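SaTIE-TED (Staphylococcus aureus, PDB 6FX6) is the thioester domain of an LPXTG-anchored staphylococcal surface protein of unknown function, and probably mediates covalent attachment to host targets through an internal thioester, as in related domains. Local coordinates at residues A36-N41 with E95-T100; N89-D94 with E122-D127; G174-I179 with I185-K190. All blocks are in the same frame, centred on the assembly; numbering follows the deposited sequence.

Contact 1: residues A36-N41 with E95-T100; sequences AKFYVN and EQYIAT
Tyr97 reaches from helix 94-107 to Lys37 and Phe38 on strand 30-40, in a helix-on-sheet contact of the thioester domain. Strand 36-40 and helix 95-100 run nearly perpendicular, with their axes 9.6 Å apart at closest. That spacing leaves the gap to be spanned by the Tyr97 side chain, which meets both side chain and backbone of the strand, and Tyr97 is the one residue of its segment that touches the strand.

The apolar part is a CH-pi contact. Lys37 CG lies 3.6 Å from the centroid of the Tyr97 ring and only 7° off its normal, so the methylene sits squarely over one face. Its placement follows from a chi1 of -171°, which sets CG opposite the backbone N; the extended chain then runs on past the ring, with Lys37 CE 4.1 Å from Tyr97 CD1. Stacking by Phe46 and an edge-to-face approach by Tyr86 add aromatic neighbours to the same ring.

The polar part has two centres. At the far end of Lys37, NZ donates to Tyr39 OH at 3.0 Å and also bonds to Tyr86 OH, so the ammonium is held between phenols while its CG methylene covers the Tyr97 ring. At the other centre, the Tyr97 hydroxyl meets the backbone of the strand and is also hydrogen-bonded to Ala45 O on the adjoining strand 43-47. One buried oxygen thus ties the helix to two neighbouring strands of the antiparallel sheet.

Phe38 and Tyr97 cross at about a right angle as side chains, and Phe38 CD2 comes 3.7 Å from Tyr97 OH. The link to the strand backbone is made by Phe38 N, which donates to Tyr97 OH over 3.2 Å with an N-H...O angle of 164°.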
ATOM      1  N   ALA A  36     -13.548 -11.412  10.639  1.00 32.64           N
ATOM      2  CA  ALA A  36     -14.312 -10.378   9.949  1.00 32.87           C
ATOM      3  C   ALA A  36     -13.448  -9.803   8.837  1.00 30.22           C
ATOM      4  O   ALA A  36     -12.377  -9.253   9.103  1.00 28.36           O
ATOM      5  CB  ALA A  36     -14.721  -9.280  10.919  1.00 31.41           C
ATOM      6  N   LYS A  37     -13.896  -9.967   7.596  1.00 27.38           N
ATOM      7  CA  LYS A  37     -13.300  -9.269   6.466  1.00 26.48           C
ATOM      8  C   LYS A  37     -14.124  -8.011   6.255  1.00 25.25           C
ATOM      9  O   LYS A  37     -15.244  -8.072   5.738  1.00 24.26           O
ATOM     10  CB  LYS A  37     -13.300 -10.146   5.216  1.00 28.27           C
ATOM     11  CG  LYS A  37     -12.507  -9.570   4.055  1.00 29.47           C
ATOM     12  CD  LYS A  37     -12.693 -10.412   2.807  1.00 33.19           C
ATOM     13  CE  LYS A  37     -11.814  -9.920   1.671  1.00 36.35           C
ATOM     14  NZ  LYS A  37     -12.097 -10.656   0.412  1.00 40.16           N
ATOM     15  N   PHE A  38     -13.560  -6.875   6.656  1.00 24.21           N
ATOM     16  CA  PHE A  38     -14.286  -5.606   6.663  1.00 26.81           C
ATOM     17  C   PHE A  38     -14.324  -4.938   5.294  1.00 26.50           C
ATOM     18  O   PHE A  38     -13.325  -4.927   4.567  1.00 27.34           O
ATOM     19  CB  PHE A  38     -13.654  -4.632   7.662  1.00 28.35           C
ATOM     20  CG  PHE A  38     -13.667  -5.120   9.089  1.00 29.15           C
ATOM     21  CD1 PHE A  38     -14.856  -5.167   9.812  1.00 30.04           C
ATOM     22  CD2 PHE A  38     -12.481  -5.507   9.720  1.00 28.26           C
ATOM     23  CE1 PHE A  38     -14.866  -5.601  11.135  1.00 33.65           C
ATOM     24  CE2 PHE A  38     -12.487  -5.947  11.039  1.00 30.08           C
ATOM     25  CZ  PHE A  38     -13.679  -5.995  11.749  1.00 32.63           C
ATOM     26  N   TYR A  39     -15.481  -4.372   4.965  1.00 27.04           N
ATOM     27  CA  TYR A  39     -15.657  -3.514   3.798  1.00 29.04           C
ATOM     28  C   TYR A  39     -16.269  -2.195   4.248  1.00 30.41           C
ATOM     29  O   TYR A  39     -17.133  -2.188   5.115  1.00 30.79           O
ATOM     30  CB  TYR A  39     -16.587  -4.170   2.770  1.00 32.69           C
ATOM     31  CG  TYR A  39     -15.993  -5.375   2.075  1.00 33.80           C
ATOM     32  CD1 TYR A  39     -15.923  -6.609   2.718  1.00 33.01           C
ATOM     33  CD2 TYR A  39     -15.519  -5.289   0.762  1.00 37.99           C
ATOM     34  CE1 TYR A  39     -15.384  -7.717   2.087  1.00 35.29           C
ATOM     35  CE2 TYR A  39     -14.985  -6.398   0.117  1.00 39.75           C
ATOM     36  CZ  TYR A  39     -14.916  -7.607   0.785  1.00 39.40           C
ATOM     37  OH  TYR A  39     -14.381  -8.708   0.162  1.00 41.24           O
ATOM     38  N   VAL A  40     -15.813  -1.087   3.662  1.00 31.26           N
ATOM     39  CA  VAL A  40     -16.434   0.223   3.858  1.00 33.31           C
ATOM     40  C   VAL A  40     -16.625   0.842   2.486  1.00 33.85           C
ATOM     41  O   VAL A  40     -15.646   1.104   1.778  1.00 31.17           O
ATOM     42  CB  VAL A  40     -15.577   1.167   4.736  1.00 34.51           C
ATOM     43  CG1 VAL A  40     -16.302   2.489   4.970  1.00 36.43           C
ATOM     44  CG2 VAL A  40     -15.228   0.502   6.065  1.00 36.46           C
ATOM     45  N   ASN A  41     -17.889   1.045   2.117  1.00 35.18           N
ATOM     46  CA  ASN A  41     -18.288   1.591   0.813  1.00 40.27           C
ATOM     47  C   ASN A  41     -17.613   0.884  -0.374  1.00 38.85           C
ATOM     48  O   ASN A  41     -17.123   1.526  -1.302  1.00 41.09           O
ATOM     49  CB  ASN A  41     -18.054   3.112   0.775  1.00 41.65           C
ATOM     50  CG  ASN A  41     -18.991   3.831  -0.185  1.00 44.76           C
ATOM     51  OD1 ASN A  41     -18.563   4.678  -0.959  1.00 45.55           O
ATOM     52  ND2 ASN A  41     -20.278   3.501  -0.128  1.00 47.34           N
ATOM     53  N   GLU A  95      -7.082 -16.434   3.562  1.00 37.78           N
ATOM     54  CA  GLU A  95      -5.813 -16.593   4.262  1.00 38.64           C
ATOM     55  C   GLU A  95      -4.896 -15.369   4.087  1.00 34.35           C
ATOM     56  O   GLU A  95      -4.288 -14.926   5.057  1.00 35.50           O
ATOM     57  CB  GLU A  95      -5.098 -17.884   3.819  1.00 43.86           C
ATOM     58  CG  GLU A  95      -5.749 -19.180   4.311  1.00 48.78           C
ATOM     59  CD  GLU A  95      -6.974 -19.628   3.511  1.00 56.00           C
ATOM     60  OE1 GLU A  95      -7.331 -18.974   2.502  1.00 56.05           O
ATOM     61  OE2 GLU A  95      -7.594 -20.644   3.897  1.00 57.83           O
ATOM     62  N   GLN A  96      -4.808 -14.816   2.873  1.00 33.72           N
ATOM     63  CA  GLN A  96      -4.021 -13.585   2.642  1.00 35.36           C
ATOM     64  C   GLN A  96      -4.577 -12.391   3.396  1.00 32.75           C
ATOM     65  O   GLN A  96      -3.812 -11.633   3.992  1.00 38.37           O
ATOM     66  CB  GLN A  96      -3.924 -13.192   1.154  1.00 36.57           C
ATOM     67  CG  GLN A  96      -2.637 -13.568   0.443  1.00 43.24           C
ATOM     68  CD  GLN A  96      -1.363 -13.111   1.129  1.00 41.79           C
ATOM     69  OE1 GLN A  96      -0.566 -13.931   1.566  1.00 45.67           O
ATOM     70  NE2 GLN A  96      -1.154 -11.809   1.199  1.00 37.09           N
ATOM     71  N   TYR A  97      -5.895 -12.201   3.332  1.00 29.93           N
ATOM     72  CA  TYR A  97      -6.546 -11.134   4.096  1.00 27.65           C
ATOM     73  C   TYR A  97      -6.221 -11.243   5.582  1.00 26.31           C
ATOM     74  O   TYR A  97      -5.877 -10.249   6.216  1.00 25.62           O
ATOM     75  CB  TYR A  97      -8.068 -11.127   3.916  1.00 25.89           C
ATOM     76  CG  TYR A  97      -8.707 -10.028   4.725  1.00 26.66           C
ATOM     77  CD1 TYR A  97      -8.857  -8.744   4.205  1.00 26.68           C
ATOM     78  CD2 TYR A  97      -9.108 -10.255   6.036  1.00 26.87           C
ATOM     79  CE1 TYR A  97      -9.419  -7.727   4.966  1.00 28.49           C
ATOM     80  CE2 TYR A  97      -9.660  -9.249   6.805  1.00 28.98           C
ATOM     81  CZ  TYR A  97      -9.817  -7.988   6.273  1.00 28.55           C
ATOM     82  OH  TYR A  97     -10.380  -7.006   7.055  1.00 27.29           O
ATOM     83  N   ILE A  98      -6.362 -12.447   6.126  1.00 28.67           N
ATOM     84  CA  ILE A  98      -6.086 -12.700   7.544  1.00 28.36           C
ATOM     85  C   ILE A  98      -4.623 -12.409   7.865  1.00 28.18           C
ATOM     86  O   ILE A  98      -4.327 -11.742   8.859  1.00 27.98           O
ATOM     87  CB  ILE A  98      -6.457 -14.146   7.951  1.00 28.55           C
ATOM     88  CG1 ILE A  98      -7.974 -14.292   7.987  1.00 29.29           C
ATOM     89  CG2 ILE A  98      -5.891 -14.503   9.322  1.00 32.33           C
ATOM     90  CD1 ILE A  98      -8.466 -15.719   8.116  1.00 31.31           C
ATOM     91  N   ALA A  99      -3.718 -12.912   7.023  1.00 29.57           N
ATOM     92  CA  ALA A  99      -2.273 -12.681   7.209  1.00 30.76           C
ATOM     93  C   ALA A  99      -1.951 -11.188   7.201  1.00 29.65           C
ATOM     94  O   ALA A  99      -1.184 -10.712   8.032  1.00 30.83           O
ATOM     95  CB  ALA A  99      -1.471 -13.396   6.136  1.00 29.32           C
ATOM     96  N   THR A 100      -2.563 -10.457   6.274  1.00 28.45           N
ATOM     97  CA  THR A 100      -2.370  -9.014   6.183  1.00 31.59           C
ATOM     98  C   THR A 100      -2.885  -8.313   7.445  1.00 28.83           C
ATOM     99  O   THR A 100      -2.177  -7.484   8.019  1.00 30.54           O
ATOM    100  CB  THR A 100      -3.041  -8.447   4.918  1.00 31.61           C
ATOM    101  OG1 THR A 100      -2.500  -9.110   3.773  1.00 33.81           O
ATOM    102  CG2 THR A 100      -2.799  -6.955   4.781  1.00 34.24           C
TER

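Contact 2: residues N89-D94 with E122-D127; sequences NKDQSD and EARKAD
A chi1 of -174° turns the Asp91 carboxylate away from its own backbone N, while Arg124 leaves helix 121-134 with CG beside the backbone N and opposite the carbonyl carbon, and bends at chi3, 147°, to bring its guanidinium to that carboxylate. The two meet in a salt bridge in which Arg124 NH2 donates to Asp91 OD2 over 2.8 Å. NH2 arrives on the syn side of the oxygen, but the group planes are 59° apart and Arg124 NE stays 4.0 Å from Asp91 OD2, so the bridge rests on one nitrogen instead of a flat, two-pronged pairing.

The loop between helices 72-87 and 94-107 contains two successive Asx turns, which present the acid. Asn89 OD1 accepts from Asp91 N through an in-plane lone pair, and Asp91 OD1 accepts from Ser93 N at 2.9 Å. Ser93 OG also donates to Asp91 OD1, over 2.8 Å, reaching it from the same face as Ser93 N. The two carboxylate oxygens therefore divide their work between loop and helix.

Ser93 is the N-cap of helix 94-107, its OG bonded to Gln96 N. On the arginine side, NH1 is held by Leu119 O.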
ATOM      1  N   ASN A  89      -2.477  -7.385  -4.135  1.00 42.22           N
ATOM      2  CA  ASN A  89      -1.867  -8.711  -4.140  1.00 43.82           C
ATOM      3  C   ASN A  89      -2.602  -9.648  -5.108  1.00 44.63           C
ATOM      4  O   ASN A  89      -3.825  -9.583  -5.241  1.00 39.86           O
ATOM      5  CB  ASN A  89      -1.861  -9.295  -2.726  1.00 42.12           C
ATOM      6  CG  ASN A  89      -0.826 -10.392  -2.555  1.00 45.18           C
ATOM      7  OD1 ASN A  89      -0.992 -11.502  -3.060  1.00 50.38           O
ATOM      8  ND2 ASN A  89       0.251 -10.083  -1.844  1.00 41.98           N
ATOM      9  N   LYS A  90      -1.840 -10.521  -5.762  1.00 49.89           N
ATOM     10  CA  LYS A  90      -2.386 -11.514  -6.696  1.00 55.54           C
ATOM     11  C   LYS A  90      -3.299 -12.525  -5.991  1.00 55.46           C
ATOM     12  O   LYS A  90      -4.306 -12.957  -6.558  1.00 54.00           O
ATOM     13  CB  LYS A  90      -1.250 -12.255  -7.408  1.00 61.97           C
ATOM     14  CG  LYS A  90      -0.436 -11.371  -8.340  1.00 71.30           C
ATOM     15  CD  LYS A  90       0.821 -12.066  -8.836  1.00 76.76           C
ATOM     16  CE  LYS A  90       1.652 -11.119  -9.687  1.00 80.46           C
ATOM     17  NZ  LYS A  90       2.781 -11.817 -10.355  1.00 86.44           N
ATOM     18  N   ASP A  91      -2.929 -12.885  -4.762  1.00 51.41           N
ATOM     19  CA  ASP A  91      -3.703 -13.786  -3.909  1.00 47.52           C
ATOM     20  C   ASP A  91      -4.742 -12.984  -3.104  1.00 40.64           C
ATOM     21  O   ASP A  91      -4.386 -12.210  -2.218  1.00 35.97           O
ATOM     22  CB  ASP A  91      -2.737 -14.546  -2.979  1.00 49.62           C
ATOM     23  CG  ASP A  91      -3.419 -15.635  -2.144  1.00 52.46           C
ATOM     24  OD1 ASP A  91      -4.654 -15.788  -2.205  1.00 51.05           O
ATOM     25  OD2 ASP A  91      -2.697 -16.353  -1.416  1.00 55.22           O
ATOM     26  N   GLN A  92      -6.020 -13.194  -3.423  1.00 38.51           N
ATOM     27  CA  GLN A  92      -7.142 -12.573  -2.707  1.00 37.32           C
ATOM     28  C   GLN A  92      -7.808 -13.524  -1.696  1.00 38.62           C
ATOM     29  O   GLN A  92      -8.930 -13.261  -1.244  1.00 36.18           O
ATOM     30  CB  GLN A  92      -8.187 -12.074  -3.717  1.00 39.10           C
ATOM     31  CG  GLN A  92      -7.697 -10.952  -4.621  1.00 42.13           C
ATOM     32  CD  GLN A  92      -7.422  -9.679  -3.846  1.00 40.59           C
ATOM     33  OE1 GLN A  92      -8.317  -9.119  -3.220  1.00 46.12           O
ATOM     34  NE2 GLN A  92      -6.180  -9.229  -3.869  1.00 42.42           N
ATOM     35  N   SER A  93      -7.120 -14.605  -1.319  1.00 37.85           N
ATOM     36  CA  SER A  93      -7.703 -15.611  -0.437  1.00 38.67           C
ATOM     37  C   SER A  93      -7.979 -15.048   0.949  1.00 37.74           C
ATOM     38  O   SER A  93      -7.343 -14.088   1.384  1.00 37.30           O
ATOM     39  CB  SER A  93      -6.800 -16.847  -0.306  1.00 40.01           C
ATOM     40  OG  SER A  93      -5.577 -16.554   0.358  1.00 36.18           O
ATOM     41  N   ASP A  94      -8.942 -15.668   1.622  1.00 36.99           N
ATOM     42  CA  ASP A  94      -9.223 -15.408   3.034  1.00 37.58           C
ATOM     43  C   ASP A  94      -7.953 -15.485   3.881  1.00 35.32           C
ATOM     44  O   ASP A  94      -7.762 -14.687   4.786  1.00 35.84           O
ATOM     45  CB  ASP A  94     -10.250 -16.420   3.563  1.00 38.97           C
ATOM     46  CG  ASP A  94     -11.643 -16.245   2.948  1.00 40.59           C
ATOM     47  OD1 ASP A  94     -11.938 -15.177   2.355  1.00 38.92           O
ATOM     48  OD2 ASP A  94     -12.452 -17.189   3.072  1.00 46.37           O
ATOM     49  N   GLU A 122       4.041 -17.507   8.335  1.00 50.60           N
ATOM     50  CA  GLU A 122       5.415 -17.022   8.249  1.00 56.74           C
ATOM     51  C   GLU A 122       5.837 -16.766   6.803  1.00 56.14           C
ATOM     52  O   GLU A 122       6.494 -15.763   6.529  1.00 58.29           O
ATOM     53  CB  GLU A 122       6.385 -17.980   8.951  1.00 66.20           C
ATOM     54  CG  GLU A 122       6.191 -18.062  10.464  1.00 72.59           C
ATOM     55  CD  GLU A 122       6.328 -16.714  11.164  1.00 77.10           C
ATOM     56  OE1 GLU A 122       7.337 -16.013  10.928  1.00 79.30           O
ATOM     57  OE2 GLU A 122       5.422 -16.352  11.949  1.00 79.80           O
ATOM     58  N   ALA A 123       5.431 -17.648   5.888  1.00 56.13           N
ATOM     59  CA  ALA A 123       5.710 -17.482   4.455  1.00 57.92           C
ATOM     60  C   ALA A 123       4.911 -16.330   3.830  1.00 56.38           C
ATOM     61  O   ALA A 123       5.436 -15.596   2.989  1.00 57.55           O
ATOM     62  CB  ALA A 123       5.445 -18.777   3.704  1.00 60.08           C
ATOM     63  N   ARG A 124       3.649 -16.178   4.235  1.00 52.44           N
ATOM     64  CA  ARG A 124       2.821 -15.056   3.775  1.00 48.51           C
ATOM     65  C   ARG A 124       3.375 -13.713   4.256  1.00 45.71           C
ATOM     66  O   ARG A 124       3.507 -12.775   3.465  1.00 42.64           O
ATOM     67  CB  ARG A 124       1.357 -15.219   4.212  1.00 45.93           C
ATOM     68  CG  ARG A 124       0.579 -16.234   3.382  1.00 48.21           C
ATOM     69  CD  ARG A 124      -0.920 -16.179   3.663  1.00 48.03           C
ATOM     70  NE  ARG A 124      -1.710 -16.503   2.470  1.00 50.83           N
ATOM     71  CZ  ARG A 124      -2.008 -17.728   2.037  1.00 49.70           C
ATOM     72  NH1 ARG A 124      -1.604 -18.810   2.688  1.00 54.90           N
ATOM     73  NH2 ARG A 124      -2.732 -17.872   0.931  1.00 53.43           N
ATOM     74  N   LYS A 125       3.700 -13.641   5.544  1.00 44.24           N
ATOM     75  CA  LYS A 125       4.305 -12.449   6.151  1.00 45.07           C
ATOM     76  C   LYS A 125       5.614 -12.048   5.470  1.00 46.72           C
ATOM     77  O   LYS A 125       5.812 -10.871   5.161  1.00 47.46           O
ATOM     78  CB  LYS A 125       4.568 -12.705   7.637  1.00 48.45           C
ATOM     79  CG  LYS A 125       5.196 -11.553   8.408  1.00 50.65           C
ATOM     80  CD  LYS A 125       5.554 -11.995   9.815  1.00 53.62           C
ATOM     81  CE  LYS A 125       6.174 -10.859  10.610  1.00 57.83           C
ATOM     82  NZ  LYS A 125       6.445 -11.259  12.016  1.00 61.68           N
ATOM     83  N   ALA A 126       6.493 -13.027   5.250  1.00 46.77           N
ATOM     84  CA  ALA A 126       7.810 -12.785   4.637  1.00 50.68           C
ATOM     85  C   ALA A 126       7.709 -12.165   3.240  1.00 49.33           C
ATOM     86  O   ALA A 126       8.426 -11.214   2.936  1.00 49.74           O
ATOM     87  CB  ALA A 126       8.625 -14.078   4.583  1.00 52.93           C
ATOM     88  N   ASP A 127       6.808 -12.692   2.410  1.00 50.65           N
ATOM     89  CA  ASP A 127       6.580 -12.154   1.061  1.00 53.07           C
ATOM     90  C   ASP A 127       6.047 -10.717   1.088  1.00 47.49           C
ATOM     91  O   ASP A 127       6.368  -9.930   0.196  1.00 48.07           O
ATOM     92  CB  ASP A 127       5.633 -13.051   0.238  1.00 56.60           C
ATOM     93  CG  ASP A 127       5.855 -12.916  -1.273  1.00 64.61           C
ATOM     94  OD1 ASP A 127       6.952 -13.286  -1.752  1.00 72.42           O
ATOM     95  OD2 ASP A 127       4.934 -12.447  -1.986  1.00 60.29           O
TER

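Contact 3: residues G174-I179 with I185-K190; sequences GVNAKI and IVTADK
Ile185, Gly174 and Asn176 bury the most surface in this antiparallel beta hairpin of strands 175-180 and 183-188. The strand directions differ by 174° and the axes approach to 4.8 Å, in keeping with the backbone ladder that joins them.

Ile185 lies toward the turn end of the hairpin, paired with Lys178. Ile185 N donates to Lys178 O at 2.7 Å and Ile185 O accepts from Lys178 N, the reciprocal exchange of a hydrogen-bonded pair. The side chain adds to the cover: Ile185 CB is 3.5 Å from Lys178 O before the branch turns away, toward Lys153 and Val155 on the other side of the strand.

Asn176 forms the second hydrogen-bonded pair, with Thr187. Asn176 N reaches Thr187 O over 2.8 Å, at an N-H...O angle of 170°. On the same face as these two, Asn176 CB meets Thr187 CG2 at 3.7 Å, a methyl contact made possible by a first torsion that sets the threonine hydroxyl opposite the backbone N. The other face carries Val175, Ala177, Val186 and Ala188. Val175 CG2 lies 4.2 Å from Ala188 CB, and Val175 and Val186 continue onto Ile198 and Leu235 of the neighbouring four-stranded sheet, giving the hairpin an apolar inner side.

Gly174 ends the ladder with a positive phi. Asp189, with chi1 at 58°, folds its carboxylate over this glycine, Asp189 OD1 coming 3.2 Å from Gly174 CA while also accepting from Asn191 N. The last rung is Asp189 N to Gly174 O, 2.9 Å long.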
ATOM      1  N   GLY A 174       4.051  16.705 -24.598  1.00 38.64           N
ATOM      2  CA  GLY A 174       5.246  16.799 -25.437  1.00 37.71           C
ATOM      3  C   GLY A 174       6.404  15.896 -25.034  1.00 35.56           C
ATOM      4  O   GLY A 174       7.499  16.025 -25.584  1.00 34.12           O
ATOM      5  N   VAL A 175       6.169  14.986 -24.088  1.00 35.14           N
ATOM      6  CA  VAL A 175       7.168  13.995 -23.667  1.00 35.95           C
ATOM      7  C   VAL A 175       6.546  12.605 -23.756  1.00 37.88           C
ATOM      8  O   VAL A 175       5.465  12.371 -23.200  1.00 40.29           O
ATOM      9  CB  VAL A 175       7.669  14.244 -22.223  1.00 33.05           C
ATOM     10  CG1 VAL A 175       8.671  13.168 -21.790  1.00 31.77           C
ATOM     11  CG2 VAL A 175       8.308  15.622 -22.110  1.00 35.35           C
ATOM     12  N   ASN A 176       7.224  11.705 -24.470  1.00 38.46           N
ATOM     13  CA  ASN A 176       6.868  10.285 -24.523  1.00 42.59           C
ATOM     14  C   ASN A 176       7.893   9.508 -23.713  1.00 39.75           C
ATOM     15  O   ASN A 176       9.095   9.734 -23.850  1.00 39.75           O
ATOM     16  CB  ASN A 176       6.859   9.764 -25.961  1.00 50.16           C
ATOM     17  CG  ASN A 176       5.585  10.108 -26.697  1.00 63.39           C
ATOM     18  OD1 ASN A 176       5.203  11.276 -26.784  1.00 81.59           O
ATOM     19  ND2 ASN A 176       4.920   9.093 -27.240  1.00 70.47           N
ATOM     20  N   ALA A 177       7.410   8.591 -22.884  1.00 38.84           N
ATOM     21  CA  ALA A 177       8.264   7.806 -22.009  1.00 41.59           C
ATOM     22  C   ALA A 177       7.739   6.386 -21.912  1.00 41.16           C
ATOM     23  O   ALA A 177       6.596   6.180 -21.507  1.00 41.13           O
ATOM     24  CB  ALA A 177       8.325   8.439 -20.629  1.00 41.54           C
ATOM     25  N   LYS A 178       8.584   5.420 -22.283  1.00 44.02           N
ATOM     26  CA  LYS A 178       8.265   3.993 -22.199  1.00 47.74           C
ATOM     27  C   LYS A 178       9.400   3.244 -21.501  1.00 42.98           C
ATOM     28  O   LYS A 178      10.563   3.655 -21.567  1.00 41.78           O
ATOM     29  CB  LYS A 178       8.037   3.413 -23.604  1.00 59.24           C
ATOM     30  CG  LYS A 178       7.461   2.001 -23.596  1.00 80.85           C
ATOM     31  CD  LYS A 178       7.180   1.450 -24.986  1.00 94.31           C
ATOM     32  CE  LYS A 178       6.730  -0.003 -24.887  1.00 98.75           C
ATOM     33  NZ  LYS A 178       6.352  -0.586 -26.201  1.00106.60           N
ATOM     34  N   ILE A 179       9.045   2.138 -20.847  1.00 40.85           N
ATOM     35  CA  ILE A 179      10.001   1.235 -20.205  1.00 40.63           C
ATOM     36  C   ILE A 179      10.186  -0.037 -21.061  1.00 44.12           C
ATOM     37  O   ILE A 179       9.224  -0.595 -21.596  1.00 42.59           O
ATOM     38  CB  ILE A 179       9.560   0.907 -18.753  1.00 39.06           C
ATOM     39  CG1 ILE A 179       9.748   2.153 -17.872  1.00 37.16           C
ATOM     40  CG2 ILE A 179      10.348  -0.267 -18.170  1.00 39.62           C
ATOM     41  CD1 ILE A 179       9.033   2.115 -16.541  1.00 39.01           C
ATOM     42  N   ILE A 185      12.999   4.740 -22.093  1.00 34.98           N
ATOM     43  CA  ILE A 185      13.094   5.206 -23.479  1.00 38.27           C
ATOM     44  C   ILE A 185      12.284   6.496 -23.596  1.00 37.89           C
ATOM     45  O   ILE A 185      11.079   6.492 -23.374  1.00 35.86           O
ATOM     46  CB  ILE A 185      12.521   4.157 -24.475  1.00 41.96           C
ATOM     47  CG1 ILE A 185      13.065   2.744 -24.201  1.00 46.50           C
ATOM     48  CG2 ILE A 185      12.786   4.565 -25.922  1.00 41.93           C
ATOM     49  CD1 ILE A 185      14.566   2.601 -24.301  1.00 50.65           C
ATOM     50  N   VAL A 186      12.944   7.588 -23.974  1.00 41.95           N
ATOM     51  CA  VAL A 186      12.358   8.925 -23.893  1.00 41.08           C
ATOM     52  C   VAL A 186      12.539   9.713 -25.180  1.00 41.18           C
ATOM     53  O   VAL A 186      13.617   9.702 -25.772  1.00 40.04           O
ATOM     54  CB  VAL A 186      13.006   9.733 -22.755  1.00 42.59           C
ATOM     55  CG1 VAL A 186      12.383  11.115 -22.650  1.00 49.32           C
ATOM     56  CG2 VAL A 186      12.877   8.989 -21.436  1.00 42.82           C
ATOM     57  N   THR A 187      11.482  10.401 -25.603  1.00 41.77           N
ATOM     58  CA  THR A 187      11.596  11.430 -26.631  1.00 44.30           C
ATOM     59  C   THR A 187      10.753  12.640 -26.223  1.00 41.32           C
ATOM     60  O   THR A 187       9.649  12.488 -25.708  1.00 42.71           O
ATOM     61  CB  THR A 187      11.237  10.898 -28.041  1.00 52.58           C
ATOM     62  OG1 THR A 187      11.414  11.941 -29.012  1.00 64.50           O
ATOM     63  CG2 THR A 187       9.807  10.375 -28.116  1.00 59.14           C
ATOM     64  N   ALA A 188      11.310  13.835 -26.421  1.00 40.70           N
ATOM     65  CA  ALA A 188      10.646  15.093 -26.094  1.00 40.49           C
ATOM     66  C   ALA A 188      10.616  15.988 -27.318  1.00 41.50           C
ATOM     67  O   ALA A 188      11.595  16.047 -28.064  1.00 44.19           O
ATOM     68  CB  ALA A 188      11.370  15.792 -24.959  1.00 40.75           C
ATOM     69  N   ASP A 189       9.499  16.689 -27.512  1.00 42.33           N
ATOM     70  CA  ASP A 189       9.315  17.591 -28.661  1.00 45.74           C
ATOM     71  C   ASP A 189       9.255  19.055 -28.190  1.00 44.06           C
ATOM     72  O   ASP A 189       9.426  19.329 -27.002  1.00 40.13           O
ATOM     73  CB  ASP A 189       8.093  17.167 -29.510  1.00 49.49           C
ATOM     74  CG  ASP A 189       6.794  17.123 -28.722  1.00 54.96           C
ATOM     75  OD1 ASP A 189       6.397  18.159 -28.151  1.00 55.71           O
ATOM     76  OD2 ASP A 189       6.155  16.047 -28.689  1.00 65.29           O
ATOM     77  N   LYS A 190       9.030  19.988 -29.117  1.00 47.05           N
ATOM     78  CA  LYS A 190       9.012  21.429 -28.809  1.00 48.65           C
ATOM     79  C   LYS A 190       7.928  21.872 -27.825  1.00 49.42           C
ATOM     80  O   LYS A 190       8.085  22.915 -27.186  1.00 50.87           O
ATOM     81  CB  LYS A 190       8.893  22.262 -30.090  1.00 54.42           C
ATOM     82  CG  LYS A 190      10.123  22.209 -30.978  1.00 57.04           C
ATOM     83  CD  LYS A 190       9.965  23.113 -32.183  1.00 61.49           C
ATOM     84  CE  LYS A 190      11.035  22.842 -33.225  1.00 63.11           C
ATOM     85  NZ  LYS A 190      10.800  23.670 -34.439  1.00 68.60           N
TER

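Contact 1 is mostly buried and contact 2 lies at the surface, yet the two adjoin: their centres are 12 Å apart and both involve helix 94-107, through its body in contact 1 and its N-cap in contact 2. Gln96 touches Arg124 between them, and the segments of contacts 1 and 2 alternate along the chain. Chemistry follows place, with an aromatic ring and its hydroxyl inside and a carboxylate-guanidinium pair outside. Contact 3, partly buried, stands apart, about 41 Å from contact 1 between centres, and both of its segments belong to one hairpin. It relies on regular backbone bonds, with one apolar and one more polar face, whereas contacts 1 and 2 depend on side chains.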